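Local coordinates for putative oxidoreductase YfjR (PDB 4OQZ), which is a Streptomyces imine reductase that probably uses NADPH, held by a Rossmann-type domain, to reduce C=N bonds, at residues N59-L64 / V87-S92; S4-G9 / E27-N32; T112-G117 / S135-A140. One frame throughout, in Å; residues are numbered along the deposited sequence.

Contact 1. Residues N59-L64 / V87-S92; sequences NELVIL and VLVNLS
Glu60 and Val87 begin a run of five backbone hydrogen bonds joining two parallel strands, with Val87 N donating to Glu60 O over 2.8 Å. Val87 O then takes the N-H of Val62, whose own carbonyl receives Val89 N at 2.9 Å in an almost straight bond (175°). The alternation continues through Leu64 N to Val89 O, 2.8 Å, and ends where Leu91 N reaches Leu64 O at 2.9 Å, just past the end of strand 87-90. There Asn90 closes an Asx turn: its OD1 accepts both Ser92 N and Ser92 OG, the latter at 2.9 Å, while Ser92 OG also bonds to Leu66 N. Replacing Asn90 with a leucine would probably leave both Ser92 donors without this acceptor and set the turn after the strand free to shift.

Side chains alternate between the two faces. On one, with Leu61 CG anti to the backbone N (chi1 -171°), Leu61 CD1 is carried across to Val89 CG2 at 3.7 Å. Ile63 lies alongside Val89, pointing the same way, and its CG2 meets Leu91 CD1 at 3.7 Å. On the other face Leu64 CD1 rests against Leu88 CD2, 3.8 Å away, with the Asn90 amide next to it. At the margin the bent Glu60 chain brings OE2 near Val87 CG2, and the carboxylate is bonded to His144 and, weakly, to Gln143.

The pair supplies the two strands of a beta-alpha-beta unit whose connecting helix 69-75 covers Leu64, Leu88 and Asn90 through Met72. Helix 138-151 packs on the Leu61 and Val87 face, and strands 4-8 and 112-119 extend the sheet beyond 61-64 and 87-90 respectively.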
ATOM      1  N   ASN A  59      -2.612 -27.598  31.884  1.00 68.42           N
ATOM      2  CA  ASN A  59      -3.582 -26.500  31.860  1.00 66.07           C
ATOM      3  C   ASN A  59      -4.712 -26.693  30.874  1.00 68.64           C
ATOM      4  O   ASN A  59      -4.525 -27.317  29.831  1.00 67.43           O
ATOM      5  CB  ASN A  59      -2.878 -25.167  31.490  1.00 61.28           C
ATOM      6  CG  ASN A  59      -1.726 -24.766  32.373  1.00 80.19           C
ATOM      7  OD1 ASN A  59      -0.562 -24.846  31.987  1.00 84.80           O
ATOM      8  ND2 ASN A  59      -2.015 -24.398  33.601  1.00 64.83           N
ATOM      9  N   GLU A  60      -5.861 -26.062  31.166  1.00 65.97           N
ATOM     10  CA  GLU A  60      -7.039 -26.040  30.289  1.00 65.51           C
ATOM     11  C   GLU A  60      -6.761 -25.145  29.043  1.00 64.19           C
ATOM     12  O   GLU A  60      -7.230 -25.475  27.949  1.00 63.91           O
ATOM     13  CB  GLU A  60      -8.273 -25.541  31.060  1.00 68.23           C
ATOM     14  CG  GLU A  60      -9.598 -25.874  30.383  1.00 86.75           C
ATOM     15  CD  GLU A  60     -10.647 -24.775  30.369  1.00114.46           C
ATOM     16  OE1 GLU A  60     -10.752 -24.026  31.369  1.00112.74           O
ATOM     17  OE2 GLU A  60     -11.395 -24.690  29.367  1.00112.12           O
ATOM     18  N   LEU A  61      -6.022 -24.017  29.215  1.00 56.86           N
ATOM     19  CA  LEU A  61      -5.668 -23.124  28.097  1.00 52.17           C
ATOM     20  C   LEU A  61      -4.270 -23.446  27.561  1.00 52.87           C
ATOM     21  O   LEU A  61      -3.309 -23.369  28.301  1.00 50.46           O
ATOM     22  CB  LEU A  61      -5.766 -21.619  28.459  1.00 50.28           C
ATOM     23  CG  LEU A  61      -5.628 -20.627  27.257  1.00 50.96           C
ATOM     24  CD1 LEU A  61      -6.826 -20.685  26.334  1.00 52.12           C
ATOM     25  CD2 LEU A  61      -5.504 -19.223  27.735  1.00 53.23           C
ATOM     26  N   VAL A  62      -4.177 -23.831  26.281  1.00 51.91           N
ATOM     27  CA  VAL A  62      -2.916 -24.184  25.617  1.00 52.31           C
ATOM     28  C   VAL A  62      -2.708 -23.242  24.408  1.00 54.42           C
ATOM     29  O   VAL A  62      -3.515 -23.236  23.463  1.00 51.72           O
ATOM     30  CB  VAL A  62      -2.867 -25.681  25.213  1.00 58.11           C
ATOM     31  CG1 VAL A  62      -1.599 -26.013  24.436  1.00 57.69           C
ATOM     32  CG2 VAL A  62      -2.991 -26.579  26.434  1.00 61.57           C
ATOM     33  N   ILE A  63      -1.611 -22.459  24.464  1.00 52.67           N
ATOM     34  CA  ILE A  63      -1.234 -21.511  23.422  1.00 49.74           C
ATOM     35  C   ILE A  63      -0.243 -22.174  22.479  1.00 54.88           C
ATOM     36  O   ILE A  63       0.822 -22.608  22.926  1.00 56.32           O
ATOM     37  CB  ILE A  63      -0.684 -20.187  24.024  1.00 51.24           C
ATOM     38  CG1 ILE A  63      -1.657 -19.538  25.051  1.00 51.30           C
ATOM     39  CG2 ILE A  63      -0.282 -19.207  22.922  1.00 50.53           C
ATOM     40  CD1 ILE A  63      -3.060 -18.964  24.497  1.00 51.59           C
ATOM     41  N   LEU A  64      -0.608 -22.285  21.188  1.00 52.01           N
ATOM     42  CA  LEU A  64       0.273 -22.879  20.174  1.00 53.88           C
ATOM     43  C   LEU A  64       0.840 -21.800  19.229  1.00 56.42           C
ATOM     44  O   LEU A  64       0.090 -21.018  18.649  1.00 53.20           O
ATOM     45  CB  LEU A  64      -0.419 -23.975  19.364  1.00 56.04           C
ATOM     46  CG  LEU A  64      -1.027 -25.113  20.154  1.00 63.43           C
ATOM     47  CD1 LEU A  64      -2.339 -25.494  19.586  1.00 64.30           C
ATOM     48  CD2 LEU A  64      -0.078 -26.300  20.217  1.00 69.79           C
ATOM     49  N   VAL A  87      -8.740 -26.169  25.665  1.00 67.29           N
ATOM     50  CA  VAL A  87      -8.896 -25.117  24.668  1.00 64.14           C
ATOM     51  C   VAL A  87      -7.522 -24.876  24.058  1.00 65.36           C
ATOM     52  O   VAL A  87      -6.582 -24.491  24.767  1.00 64.82           O
ATOM     53  CB  VAL A  87      -9.573 -23.823  25.206  1.00 66.63           C
ATOM     54  CG1 VAL A  87      -9.726 -22.779  24.097  1.00 63.94           C
ATOM     55  CG2 VAL A  87     -10.941 -24.138  25.812  1.00 68.92           C
ATOM     56  N   LEU A  88      -7.393 -25.191  22.757  1.00 61.37           N
ATOM     57  CA  LEU A  88      -6.156 -25.038  21.985  1.00 59.52           C
ATOM     58  C   LEU A  88      -6.232 -23.811  21.061  1.00 58.86           C
ATOM     59  O   LEU A  88      -7.056 -23.760  20.134  1.00 58.88           O
ATOM     60  CB  LEU A  88      -5.846 -26.314  21.189  1.00 61.97           C
ATOM     61  CG  LEU A  88      -4.986 -27.368  21.876  1.00 69.49           C
ATOM     62  CD1 LEU A  88      -5.775 -28.127  22.954  1.00 72.25           C
ATOM     63  CD2 LEU A  88      -4.515 -28.386  20.859  1.00 76.67           C
ATOM     64  N   VAL A  89      -5.406 -22.810  21.355  1.00 52.39           N
ATOM     65  CA  VAL A  89      -5.374 -21.551  20.615  1.00 49.27           C
ATOM     66  C   VAL A  89      -4.226 -21.647  19.634  1.00 53.30           C
ATOM     67  O   VAL A  89      -3.050 -21.608  20.039  1.00 52.32           O
ATOM     68  CB  VAL A  89      -5.258 -20.312  21.542  1.00 51.00           C
ATOM     69  CG1 VAL A  89      -5.492 -19.030  20.745  1.00 48.76           C
ATOM     70  CG2 VAL A  89      -6.252 -20.401  22.701  1.00 51.61           C
ATOM     71  N   ASN A  90      -4.567 -21.841  18.349  1.00 49.62           N
ATOM     72  CA  ASN A  90      -3.540 -21.999  17.326  1.00 50.88           C
ATOM     73  C   ASN A  90      -3.216 -20.686  16.645  1.00 54.28           C
ATOM     74  O   ASN A  90      -4.006 -20.173  15.855  1.00 54.52           O
ATOM     75  CB  ASN A  90      -3.861 -23.130  16.345  1.00 55.48           C
ATOM     76  CG  ASN A  90      -2.636 -23.698  15.682  1.00 84.65           C
ATOM     77  OD1 ASN A  90      -1.798 -22.983  15.131  1.00 78.16           O
ATOM     78  ND2 ASN A  90      -2.545 -25.007  15.651  1.00 82.57           N
ATOM     79  N   LEU A  91      -2.050 -20.139  16.978  1.00 51.61           N
ATOM     80  CA  LEU A  91      -1.591 -18.852  16.473  1.00 49.76           C
ATOM     81  C   LEU A  91      -0.671 -18.943  15.254  1.00 59.65           C
ATOM     82  O   LEU A  91      -0.233 -17.911  14.754  1.00 59.09           O
ATOM     83  CB  LEU A  91      -0.967 -18.031  17.607  1.00 48.09           C
ATOM     84  CG  LEU A  91      -1.851 -17.776  18.836  1.00 52.66           C
ATOM     85  CD1 LEU A  91      -1.045 -17.164  19.944  1.00 52.76           C
ATOM     86  CD2 LEU A  91      -3.035 -16.851  18.515  1.00 53.64           C
ATOM     87  N   SER A  92      -0.425 -20.163  14.742  1.00 61.43           N
ATOM     88  CA  SER A  92       0.407 -20.414  13.556  1.00 62.95           C
ATOM     89  C   SER A  92      -0.324 -19.941  12.287  1.00 68.28           C
ATOM     90  O   SER A  92      -1.340 -20.527  11.889  1.00 69.24           O
ATOM     91  CB  SER A  92       0.755 -21.898  13.438  1.00 68.78           C
ATOM     92  OG  SER A  92       0.984 -22.485  14.708  1.00 78.25           O
TER

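Contact 2. Residues S4-G9 / E27-N32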
ATOM      1  N   SER A   4      -2.939 -19.671  35.287  1.00 60.96           N
ATOM      2  CA  SER A   4      -1.901 -20.593  34.802  1.00 60.02           C
ATOM      3  C   SER A   4      -2.160 -20.853  33.314  1.00 61.60           C
ATOM      4  O   SER A   4      -3.316 -20.812  32.895  1.00 58.48           O
ATOM      5  CB  SER A   4      -1.921 -21.896  35.596  1.00 67.78           C
ATOM      6  OG  SER A   4      -3.235 -22.412  35.667  1.00 79.71           O
ATOM      7  N   VAL A   5      -1.091 -21.075  32.506  1.00 58.31           N
ATOM      8  CA  VAL A   5      -1.205 -21.269  31.039  1.00 55.55           C
ATOM      9  C   VAL A   5      -0.046 -22.122  30.420  1.00 61.00           C
ATOM     10  O   VAL A   5       1.056 -22.163  30.972  1.00 61.64           O
ATOM     11  CB  VAL A   5      -1.303 -19.867  30.358  1.00 55.59           C
ATOM     12  CG1 VAL A   5       0.008 -19.086  30.494  1.00 54.77           C
ATOM     13  CG2 VAL A   5      -1.786 -19.942  28.903  1.00 52.64           C
ATOM     14  N   THR A   6      -0.287 -22.741  29.247  1.00 56.99           N
ATOM     15  CA  THR A   6       0.764 -23.457  28.526  1.00 56.85           C
ATOM     16  C   THR A   6       1.086 -22.749  27.188  1.00 56.01           C
ATOM     17  O   THR A   6       0.162 -22.351  26.477  1.00 51.78           O
ATOM     18  CB  THR A   6       0.364 -24.902  28.279  1.00 62.18           C
ATOM     19  OG1 THR A   6       0.334 -25.575  29.533  1.00 71.28           O
ATOM     20  CG2 THR A   6       1.332 -25.618  27.354  1.00 62.61           C
ATOM     21  N   VAL A   7       2.404 -22.660  26.840  1.00 52.93           N
ATOM     22  CA  VAL A   7       2.890 -22.140  25.554  1.00 50.74           C
ATOM     23  C   VAL A   7       3.737 -23.241  24.875  1.00 58.42           C
ATOM     24  O   VAL A   7       4.729 -23.685  25.444  1.00 57.58           O
ATOM     25  CB  VAL A   7       3.659 -20.778  25.649  1.00 52.97           C
ATOM     26  CG1 VAL A   7       4.050 -20.280  24.257  1.00 50.83           C
ATOM     27  CG2 VAL A   7       2.823 -19.709  26.357  1.00 51.56           C
ATOM     28  N   ILE A   8       3.313 -23.698  23.679  1.00 57.86           N
ATOM     29  CA  ILE A   8       4.033 -24.690  22.868  1.00 59.31           C
ATOM     30  C   ILE A   8       4.532 -23.960  21.599  1.00 60.83           C
ATOM     31  O   ILE A   8       3.745 -23.296  20.931  1.00 57.39           O
ATOM     32  CB  ILE A   8       3.175 -25.953  22.559  1.00 64.24           C
ATOM     33  CG1 ILE A   8       2.775 -26.665  23.878  1.00 67.41           C
ATOM     34  CG2 ILE A   8       3.920 -26.913  21.606  1.00 66.12           C
ATOM     35  CD1 ILE A   8       1.740 -27.759  23.816  1.00 76.43           C
ATOM     36  N   GLY A   9       5.835 -24.051  21.333  1.00 58.44           N
ATOM     37  CA  GLY A   9       6.492 -23.423  20.194  1.00 56.74           C
ATOM     38  C   GLY A   9       7.198 -22.182  20.658  1.00 60.21           C
ATOM     39  O   GLY A   9       6.551 -21.167  20.905  1.00 57.86           O
ATOM     40  N   GLU A  27       1.439 -18.716  35.998  1.00 67.38           N
ATOM     41  CA  GLU A  27       2.198 -19.927  36.210  1.00 69.06           C
ATOM     42  C   GLU A  27       2.380 -20.468  34.782  1.00 68.42           C
ATOM     43  O   GLU A  27       1.391 -20.785  34.123  1.00 64.17           O
ATOM     44  CB  GLU A  27       1.373 -20.903  37.069  1.00 73.56           C
ATOM     45  CG  GLU A  27       1.030 -20.386  38.459  1.00 91.39           C
ATOM     46  CD  GLU A  27      -0.032 -21.194  39.176  1.00116.06           C
ATOM     47  OE1 GLU A  27       0.337 -22.182  39.848  1.00108.11           O
ATOM     48  OE2 GLU A  27      -1.231 -20.849  39.063  1.00115.20           O
ATOM     49  N   VAL A  28       3.615 -20.447  34.249  1.00 66.52           N
ATOM     50  CA  VAL A  28       3.830 -20.863  32.846  1.00 64.63           C
ATOM     51  C   VAL A  28       4.526 -22.229  32.643  1.00 67.65           C
ATOM     52  O   VAL A  28       5.624 -22.439  33.158  1.00 67.98           O
ATOM     53  CB  VAL A  28       4.457 -19.727  31.984  1.00 65.59           C
ATOM     54  CG1 VAL A  28       4.630 -20.158  30.530  1.00 63.61           C
ATOM     55  CG2 VAL A  28       3.597 -18.470  32.038  1.00 63.42           C
ATOM     56  N   THR A  29       3.889 -23.113  31.837  1.00 63.81           N
ATOM     57  CA  THR A  29       4.409 -24.430  31.431  1.00 66.32           C
ATOM     58  C   THR A  29       4.736 -24.338  29.942  1.00 71.73           C
ATOM     59  O   THR A  29       3.955 -23.770  29.183  1.00 69.05           O
ATOM     60  CB  THR A  29       3.420 -25.569  31.765  1.00 68.86           C
ATOM     61  OG1 THR A  29       3.076 -25.480  33.146  1.00 64.78           O
ATOM     62  CG2 THR A  29       4.005 -26.956  31.496  1.00 67.75           C
ATOM     63  N   LEU A  30       5.914 -24.830  29.532  1.00 72.02           N
ATOM     64  CA  LEU A  30       6.361 -24.729  28.135  1.00 70.67           C
ATOM     65  C   LEU A  30       6.683 -26.078  27.489  1.00 76.65           C
ATOM     66  O   LEU A  30       6.796 -27.085  28.171  1.00 78.13           O
ATOM     67  CB  LEU A  30       7.657 -23.874  28.040  1.00 70.43           C
ATOM     68  CG  LEU A  30       7.758 -22.524  28.737  1.00 73.23           C
ATOM     69  CD1 LEU A  30       9.205 -22.125  28.861  1.00 75.38           C
ATOM     70  CD2 LEU A  30       7.014 -21.453  27.971  1.00 71.29           C
ATOM     71  N   TRP A  31       6.898 -26.038  26.160  1.00 72.60           N
ATOM     72  CA  TRP A  31       7.426 -27.076  25.291  1.00 74.10           C
ATOM     73  C   TRP A  31       7.969 -26.506  23.966  1.00 73.80           C
ATOM     74  O   TRP A  31       7.374 -25.594  23.390  1.00 66.87           O
ATOM     75  CB  TRP A  31       6.471 -28.253  25.054  1.00 74.48           C
ATOM     76  CG  TRP A  31       7.216 -29.437  24.508  1.00 79.64           C
ATOM     77  CD1 TRP A  31       8.006 -30.301  25.211  1.00 86.50           C
ATOM     78  CD2 TRP A  31       7.425 -29.743  23.121  1.00 80.17           C
ATOM     79  NE1 TRP A  31       8.635 -31.176  24.354  1.00 89.03           N
ATOM     80  CE2 TRP A  31       8.298 -30.854  23.064  1.00 88.68           C
ATOM     81  CE3 TRP A  31       6.958 -29.182  21.916  1.00 78.99           C
ATOM     82  CZ2 TRP A  31       8.678 -31.444  21.851  1.00 90.14           C
ATOM     83  CZ3 TRP A  31       7.338 -29.766  20.717  1.00 82.38           C
ATOM     84  CH2 TRP A  31       8.174 -30.894  20.691  1.00 87.54           C
ATOM     85  N   ASN A  32       9.117 -27.041  23.509  1.00 73.20           N
ATOM     86  CA  ASN A  32       9.745 -26.726  22.226  1.00 73.38           C
ATOM     87  C   ASN A  32      10.578 -27.923  21.773  1.00 82.88           C
ATOM     88  O   ASN A  32      11.121 -28.647  22.621  1.00 85.45           O
ATOM     89  CB  ASN A  32      10.606 -25.451  22.299  1.00 73.88           C
ATOM     90  CG  ASN A  32      10.937 -24.850  20.946  1.00 85.46           C
ATOM     91  OD1 ASN A  32      10.060 -24.436  20.186  1.00 71.96           O
ATOM     92  ND2 ASN A  32      12.219 -24.747  20.628  1.00 75.73           N
TER
HETATM   93  O   HOH W   1       1.693 -23.403  33.877  1.00 44.58           O
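Val5 and Glu27 supply the first of five backbone hydrogen bonds between these parallel strands, Val5 N donating to Glu27 O at 3.0 Å. Val5 O accepts Thr29 N at 3.1 Å, and Thr29 O in turn takes Val7 N at 3.0 Å. The next link is slacker: Trp31 N to Val7 O measures 3.3 Å and bends to 139° at the hydrogen. Order returns with Gly9 N and Trp31 O, 3.0 Å apart.

A water 2.6 Å from Thr29 OG1 also lies within hydrogen-bonding distance of Val5 O and may be a second donor to it, bridging the partly exposed Thr29 to the facing strand. Thr6 OG1 is hydrogen-bonded to Ala55 O of helix 52-57 and to the side chain of Asn59, before strand 61-64. Asn32 is spoken for at both ends of its amide, OD1 accepting Leu10 N and ND2 donating to Thr34 O, so one side chain joins the loops that follow the two strands. Gly9 sits there at a positive phi (102°), where a side chain would be jammed against the preceding carbonyl; it probably opens a GxGxxG dinucleotide-binding turn, the usual successor of the first Rossmann strand.

Apolar contacts flank the backbone bonds on both faces. Val5 CG1 and Val28 CG2 lie side by side at 4.0 Å. On the opposite face, with Trp31 CG anti to the backbone N (chi1 -163°), the ring edge at Trp31 CE3 comes to 3.8 Å from Ile8 CG2, which lies near the ring plane.

Helix 12-23, which connects the strands as a beta-alpha-beta crossover, covers Val5, Val28 and Leu30. Helix 52-57 lies against Ile8 and Trp31, and strand 61-64 continues the sheet beyond strand 4-8.

Contact 3. Residues T112-G117 / S135-A140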
ATOM      1  N   THR A 112     -11.251 -27.983  22.207  1.00 66.21           N
ATOM      2  CA  THR A 112     -11.755 -26.894  21.359  1.00 65.15           C
ATOM      3  C   THR A 112     -10.613 -26.101  20.733  1.00 67.14           C
ATOM      4  O   THR A 112      -9.627 -25.792  21.408  1.00 65.01           O
ATOM      5  CB  THR A 112     -12.879 -26.028  21.996  1.00 76.98           C
ATOM      6  OG1 THR A 112     -12.321 -24.979  22.785  1.00 82.45           O
ATOM      7  CG2 THR A 112     -13.900 -26.828  22.787  1.00 77.42           C
ATOM      8  N   HIS A 113     -10.756 -25.789  19.434  1.00 64.63           N
ATOM      9  CA  HIS A 113      -9.777 -25.050  18.643  1.00 62.33           C
ATOM     10  C   HIS A 113     -10.215 -23.607  18.380  1.00 61.91           C
ATOM     11  O   HIS A 113     -11.290 -23.360  17.820  1.00 59.50           O
ATOM     12  CB  HIS A 113      -9.496 -25.795  17.322  1.00 65.32           C
ATOM     13  CG  HIS A 113      -8.602 -25.069  16.355  1.00 66.79           C
ATOM     14  ND1 HIS A 113      -7.271 -25.402  16.218  1.00 69.03           N
ATOM     15  CD2 HIS A 113      -8.900 -24.105  15.458  1.00 67.22           C
ATOM     16  CE1 HIS A 113      -6.796 -24.607  15.275  1.00 66.55           C
ATOM     17  NE2 HIS A 113      -7.742 -23.812  14.788  1.00 65.82           N
ATOM     18  N   LEU A 114      -9.354 -22.662  18.772  1.00 54.99           N
ATOM     19  CA  LEU A 114      -9.550 -21.245  18.512  1.00 53.15           C
ATOM     20  C   LEU A 114      -8.464 -20.882  17.511  1.00 54.92           C
ATOM     21  O   LEU A 114      -7.295 -21.199  17.738  1.00 53.15           O
ATOM     22  CB  LEU A 114      -9.391 -20.386  19.794  1.00 51.97           C
ATOM     23  CG  LEU A 114     -10.576 -20.339  20.777  1.00 57.69           C
ATOM     24  CD1 LEU A 114     -10.250 -19.460  21.968  1.00 55.34           C
ATOM     25  CD2 LEU A 114     -11.854 -19.828  20.115  1.00 60.71           C
ATOM     26  N   THR A 115      -8.850 -20.326  16.362  1.00 51.26           N
ATOM     27  CA  THR A 115      -7.866 -19.897  15.358  1.00 49.11           C
ATOM     28  C   THR A 115      -7.517 -18.464  15.671  1.00 48.81           C
ATOM     29  O   THR A 115      -8.415 -17.664  15.934  1.00 46.52           O
ATOM     30  CB  THR A 115      -8.423 -20.039  13.928  1.00 54.20           C
ATOM     31  OG1 THR A 115      -8.869 -21.380  13.725  1.00 53.02           O
ATOM     32  CG2 THR A 115      -7.394 -19.661  12.860  1.00 49.94           C
ATOM     33  N   GLY A 116      -6.227 -18.152  15.630  1.00 46.35           N
ATOM     34  CA  GLY A 116      -5.737 -16.801  15.867  1.00 44.94           C
ATOM     35  C   GLY A 116      -4.877 -16.251  14.745  1.00 49.69           C
ATOM     36  O   GLY A 116      -4.064 -16.983  14.166  1.00 50.89           O
ATOM     37  N   GLY A 117      -5.062 -14.960  14.451  1.00 44.55           N
ATOM     38  CA  GLY A 117      -4.238 -14.211  13.503  1.00 42.64           C
ATOM     39  C   GLY A 117      -3.628 -12.988  14.174  1.00 44.02           C
ATOM     40  O   GLY A 117      -4.280 -11.939  14.203  1.00 42.60           O
ATOM     41  N   SER A 135     -11.233 -16.829  15.620  1.00 44.29           N
ATOM     42  CA  SER A 135     -12.381 -17.509  15.068  1.00 46.48           C
ATOM     43  C   SER A 135     -12.493 -18.941  15.631  1.00 53.27           C
ATOM     44  O   SER A 135     -11.500 -19.513  16.082  1.00 52.04           O
ATOM     45  CB  SER A 135     -12.412 -17.429  13.543  1.00 49.24           C
ATOM     46  OG  SER A 135     -11.463 -18.256  12.891  1.00 57.50           O
ATOM     47  N   GLY A 136     -13.718 -19.447  15.703  1.00 51.64           N
ATOM     48  CA  GLY A 136     -14.009 -20.755  16.274  1.00 54.84           C
ATOM     49  C   GLY A 136     -15.131 -20.675  17.285  1.00 61.76           C
ATOM     50  O   GLY A 136     -15.893 -19.705  17.256  1.00 60.41           O
ATOM     51  N   PRO A 137     -15.257 -21.663  18.209  1.00 62.05           N
ATOM     52  CA  PRO A 137     -16.385 -21.649  19.160  1.00 63.83           C
ATOM     53  C   PRO A 137     -16.409 -20.476  20.142  1.00 64.96           C
ATOM     54  O   PRO A 137     -15.497 -20.316  20.961  1.00 64.18           O
ATOM     55  CB  PRO A 137     -16.312 -23.031  19.825  1.00 68.41           C
ATOM     56  CG  PRO A 137     -15.481 -23.874  18.886  1.00 73.08           C
ATOM     57  CD  PRO A 137     -14.458 -22.891  18.371  1.00 64.91           C
ATOM     58  N   ARG A 138     -17.474 -19.646  20.026  1.00 60.65           N
ATOM     59  CA  ARG A 138     -17.725 -18.418  20.790  1.00 59.47           C
ATOM     60  C   ARG A 138     -17.574 -18.566  22.315  1.00 63.40           C
ATOM     61  O   ARG A 138     -17.038 -17.664  22.958  1.00 60.37           O
ATOM     62  CB  ARG A 138     -19.092 -17.806  20.393  1.00 60.85           C
ATOM     63  CG  ARG A 138     -19.502 -16.532  21.134  1.00 68.66           C
ATOM     64  CD  ARG A 138     -19.166 -15.268  20.374  1.00 68.40           C
ATOM     65  NE  ARG A 138     -18.452 -14.302  21.209  1.00 67.40           N
ATOM     66  CZ  ARG A 138     -18.447 -12.986  21.004  1.00 77.79           C
ATOM     67  NH1 ARG A 138     -17.768 -12.185  21.813  1.00 55.18           N
ATOM     68  NH2 ARG A 138     -19.136 -12.460  20.000  1.00 68.41           N
ATOM     69  N   ALA A 139     -18.039 -19.691  22.882  1.00 61.88           N
ATOM     70  CA  ALA A 139     -17.968 -19.962  24.326  1.00 62.21           C
ATOM     71  C   ALA A 139     -16.534 -20.050  24.857  1.00 61.61           C
ATOM     72  O   ALA A 139     -16.277 -19.548  25.957  1.00 59.69           O
ATOM     73  CB  ALA A 139     -18.753 -21.229  24.676  1.00 66.35           C
ATOM     74  N   ALA A 140     -15.608 -20.690  24.085  1.00 56.38           N
ATOM     75  CA  ALA A 140     -14.191 -20.831  24.450  1.00 55.19           C
ATOM     76  C   ALA A 140     -13.489 -19.470  24.365  1.00 53.35           C
ATOM     77  O   ALA A 140     -12.697 -19.147  25.250  1.00 51.41           O
ATOM     78  CB  ALA A 140     -13.500 -21.836  23.534  1.00 56.16           C
TER
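Thr115 and Ser135 form the antiparallel bridge by which strand 131-135 is added to strand 112-119; strand 154-159 follows in the same direction as 131-135. They are a hydrogen-bonded pair: Thr115 N donates to Ser135 O at 2.8 Å, and Ser135 N returns a bond to Thr115 O at 3.0 Å. Both hydroxyls are engaged. Thr115 OG1 receives His113 NE2 at 2.9 Å, close to the imidazole plane, and is also bonded to Pro162 O; Ser135 OG joins Asp161 O and Ala165 N, near the start of helix 163-191.

Just beyond the bridge the chain turns away at Gly136. A side chain there would run into His113 O, and Gly136 also has backbone angles that would press a CB onto the preceding carbonyl oxygen. Pro137 follows at the N-cap position of helix 138-151, its CD pressed to within 3.2 Å of His113 O. Leu114 fills the angle between strand and helix with both branches, CD2 lying 3.8 Å from Pro137 O and CD1 4.0 Å from Ala140 C. At the start of the strand, Thr112 OG1 meets Ala140 CB at 3.4 Å. That hydroxyl, turned between the backbone N and the carbonyl carbon (chi1 86°), is buried with no polar partner in the model.

Val87 of strand 87-90 packs against Thr112, Leu114 and Ala140, tying this corner to the parallel core. A helix that leaves an antiparallel strand and folds back over the sheet, here built onto a parallel Rossmann core, is consistent with the nucleotide-binding domain of the HIBADH-related family.

Three neighbourhoods of one mixed sheet illustrate how chemistry follows place. Contact 1 is the buried middle: strand 61-64 lies beside strand 4-8 of contact 2, through Ile63 N and Thr6 O, 2.7 Å apart, and strand 87-90 lies beside strand 112-119 of contact 3. Contacts 2 and 3 do not touch, their nearest atoms being about 11 Å apart. Contacts 1 and 2 are both parallel pairs with five backbone bonds, but the first packs aliphatic side chains on both faces, whereas the second, nearer the sheet's margin, admits water and partly exposed polar groups. Contact 3, also buried, has just two backbone bonds and relies on strand-to-helix packing.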